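Local coordinates for flavin reductase domain protein (Arthrobacter sp., PDB 2QCK), which probably binds FMN and probably reduces flavin with electrons from a nicotinamide cofactor, at the interface of chains A and B. Residues are numbered along the deposited sequence; one frame, centred on the assembly and turned at random. Chains: chain A/B, Flavin reductase domain protein.

The interface of chains A and B. Residues chain A 151, 153, 157-161; chain B 151, 158-163.
The carbonyl oxygen A:Gln159 O accepts one cross-chain hydrogen bond, from the amide B:Val161 N at 2.8 Å, arriving nearly along the C=O axis (162°). The paired bond, A:Gln159 N to B:Val161 O at 3.0 Å, is as straight at the hydrogen but slightly longer, its donor standing 30° above the carbonyl plane. The dyad repeats both with chains exchanged, so strands 156-162 run antiparallel about the facing prolines A:Pro160 and B:Pro160. Proline is tolerated there because the flanking residues make the bonds, so its missing N-H costs this pairing nothing. At the strand end, B:Leu163 N reaches a lone pair of A:Tyr157 O at 3.2 Å.

On one face, the beta-branched A:Val161 and B:Val161 cross obliquely, their CG2 methyls in tight contact; CG1 lies anti to the backbone N (chi1 177°), leaving CG2 to meet its twin. The forked tip of B:Leu163 covers two residues, CD2 resting 3.8 Å from A:Gln159 CB in an oblique crossing, while CD1 faces A:Tyr157 CB. An alanine here would probably keep the backbone bond but lose both methyl contacts, loosening this edge. A:Gln159 is long enough to pack its CB and CG on B:Leu163 and still carry NE2 to a water that also meets B:Pro162 O. On the opposite face, A:Leu151 and B:Leu151 touch tip to tip through CD1, methyls suiting an apolar meeting on the dyad. The patch joins the two chains of the deposited assembly in one sheet and is likely to help hold a dimer together, if that is the working form.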
loop_
_atom_site.group_PDB
_atom_site.type_symbol
_atom_site.label_atom_id
_atom_site.label_comp_id
_atom_site.label_asym_id
_atom_site.label_seq_id
_atom_site.Cartn_x
_atom_site.Cartn_y
_atom_site.Cartn_z
ATOM N N LEU A 151 9.024 -7.809 2.993
ATOM C CA LEU A 151 8.895 -6.722 2.041
ATOM C C LEU A 151 9.174 -7.231 0.654
ATOM O O LEU A 151 9.778 -8.296 0.472
ATOM C CB LEU A 151 9.891 -5.633 2.364
ATOM C CG LEU A 151 10.128 -5.358 3.849
ATOM C CD1 LEU A 151 11.393 -4.514 3.977
ATOM C CD2 LEU A 151 8.948 -4.681 4.412
ATOM N N HIS A 153 10.442 -5.503 -3.160
ATOM C CA HIS A 153 10.952 -4.294 -3.742
ATOM C C HIS A 153 11.735 -4.693 -4.982
ATOM O O HIS A 153 12.525 -5.656 -4.945
ATOM C CB HIS A 153 11.867 -3.592 -2.745
ATOM C CG HIS A 153 12.843 -2.671 -3.382
ATOM N ND1 HIS A 153 12.476 -1.750 -4.345
ATOM C CD2 HIS A 153 14.181 -2.548 -3.229
ATOM C CE1 HIS A 153 13.546 -1.086 -4.752
ATOM N NE2 HIS A 153 14.592 -1.548 -4.088
ATOM N N TYR A 157 12.269 -10.214 -2.648
ATOM C CA TYR A 157 11.855 -10.222 -1.256
ATOM C C TYR A 157 12.984 -9.702 -0.394
ATOM O O TYR A 157 14.110 -10.132 -0.521
ATOM C CB TYR A 157 11.432 -11.624 -0.823
ATOM C CG TYR A 157 10.133 -12.075 -1.462
ATOM C CD1 TYR A 157 8.899 -11.527 -1.083
ATOM C CD2 TYR A 157 10.129 -13.038 -2.442
ATOM C CE1 TYR A 157 7.697 -11.950 -1.712
ATOM C CE2 TYR A 157 8.948 -13.450 -3.043
ATOM C CZ TYR A 157 7.755 -12.903 -2.684
ATOM O OH TYR A 157 6.608 -13.327 -3.317
ATOM N N SER A 158 12.653 -8.788 0.516
ATOM C CA SER A 158 13.596 -8.089 1.351
ATOM C C SER A 158 13.108 -8.110 2.789
ATOM O O SER A 158 11.966 -8.495 3.078
ATOM C CB SER A 158 13.709 -6.627 0.917
ATOM O OG SER A 158 14.404 -6.517 -0.320
ATOM N N GLN A 159 13.989 -7.697 3.683
ATOM C CA GLN A 159 13.641 -7.533 5.067
ATOM C C GLN A 159 13.970 -6.099 5.465
ATOM O O GLN A 159 14.891 -5.515 4.911
ATOM C CB GLN A 159 14.420 -8.508 5.898
ATOM C CG GLN A 159 15.880 -8.153 6.054
ATOM C CD GLN A 159 16.573 -9.115 6.960
ATOM O OE1 GLN A 159 16.252 -9.196 8.151
ATOM N NE2 GLN A 159 17.528 -9.864 6.407
ATOM N N PRO A 160 13.195 -5.537 6.383
ATOM C CA PRO A 160 13.460 -4.174 6.791
ATOM C C PRO A 160 14.532 -4.147 7.879
ATOM O O PRO A 160 14.513 -4.962 8.797
ATOM C CB PRO A 160 12.112 -3.697 7.300
ATOM C CG PRO A 160 11.455 -4.886 7.836
ATOM C CD PRO A 160 12.024 -6.096 7.086
ATOM N N VAL A 161 15.496 -3.242 7.746
ATOM C CA VAL A 161 16.488 -3.068 8.799
ATOM C C VAL A 161 16.342 -1.645 9.267
ATOM O O VAL A 161 16.413 -0.737 8.464
ATOM C CB VAL A 161 17.904 -3.268 8.287
ATOM C CG1 VAL A 161 18.852 -2.994 9.408
ATOM C CG2 VAL A 161 18.068 -4.652 7.732
ATOM N N LEU B 151 11.365 2.779 3.805
ATOM C CA LEU B 151 10.275 1.994 4.350
ATOM C C LEU B 151 9.897 2.527 5.704
ATOM O O LEU B 151 10.669 3.252 6.345
ATOM C CB LEU B 151 10.704 0.553 4.502
ATOM C CG LEU B 151 11.601 -0.002 3.395
ATOM C CD1 LEU B 151 12.212 -1.308 3.892
ATOM C CD2 LEU B 151 10.802 -0.191 2.173
ATOM N N SER B 158 12.932 2.477 8.014
ATOM C CA SER B 158 13.779 1.337 7.776
ATOM C C SER B 158 14.261 1.359 6.335
ATOM O O SER B 158 13.781 2.144 5.506
ATOM C CB SER B 158 12.997 0.039 7.987
ATOM O OG SER B 158 12.738 -0.178 9.369
ATOM N N GLN B 159 15.218 0.492 6.055
ATOM C CA GLN B 159 15.691 0.299 4.712
ATOM C C GLN B 159 15.546 -1.181 4.375
ATOM O O GLN B 159 15.636 -2.015 5.266
ATOM C CB GLN B 159 17.124 0.727 4.619
ATOM C CG GLN B 159 18.095 -0.228 5.273
ATOM C CD GLN B 159 19.505 0.216 5.068
ATOM O OE1 GLN B 159 19.990 0.256 3.932
ATOM N NE2 GLN B 159 20.181 0.562 6.165
ATOM N N PRO B 160 15.284 -1.488 3.112
ATOM C CA PRO B 160 15.130 -2.878 2.741
ATOM C C PRO B 160 16.495 -3.506 2.466
ATOM O O PRO B 160 17.347 -2.896 1.825
ATOM C CB PRO B 160 14.267 -2.810 1.494
ATOM C CG PRO B 160 14.608 -1.543 0.853
ATOM C CD PRO B 160 15.092 -0.593 1.955
ATOM N N VAL B 161 16.719 -4.704 2.994
ATOM C CA VAL B 161 17.946 -5.426 2.681
ATOM C C VAL B 161 17.510 -6.705 2.019
ATOM O O VAL B 161 16.722 -7.436 2.583
ATOM C CB VAL B 161 18.739 -5.771 3.929
ATOM C CG1 VAL B 161 19.932 -6.573 3.522
ATOM C CG2 VAL B 161 19.122 -4.521 4.667
ATOM N N PRO B 162 17.957 -6.964 0.793
ATOM C CA PRO B 162 17.404 -8.183 0.220
ATOM C C PRO B 162 17.782 -9.408 1.010
ATOM O O PRO B 162 18.774 -9.403 1.723
ATOM C CB PRO B 162 17.996 -8.215 -1.191
ATOM C CG PRO B 162 19.152 -7.328 -1.139
ATOM C CD PRO B 162 18.855 -6.274 -0.146
ATOM N N LEU B 163 16.941 -10.429 0.899
ATOM C CA LEU B 163 17.161 -11.680 1.567
ATOM C C LEU B 163 18.193 -12.509 0.791
ATOM O O LEU B 163 18.326 -12.401 -0.438
ATOM C CB LEU B 163 15.833 -12.421 1.711
ATOM C CG LEU B 163 14.753 -11.750 2.538
ATOM C CD1 LEU B 163 13.462 -12.588 2.458
ATOM C CD2 LEU B 163 15.185 -11.645 3.953
HETATM O O HOH W 1 18.856 -10.052 4.355
#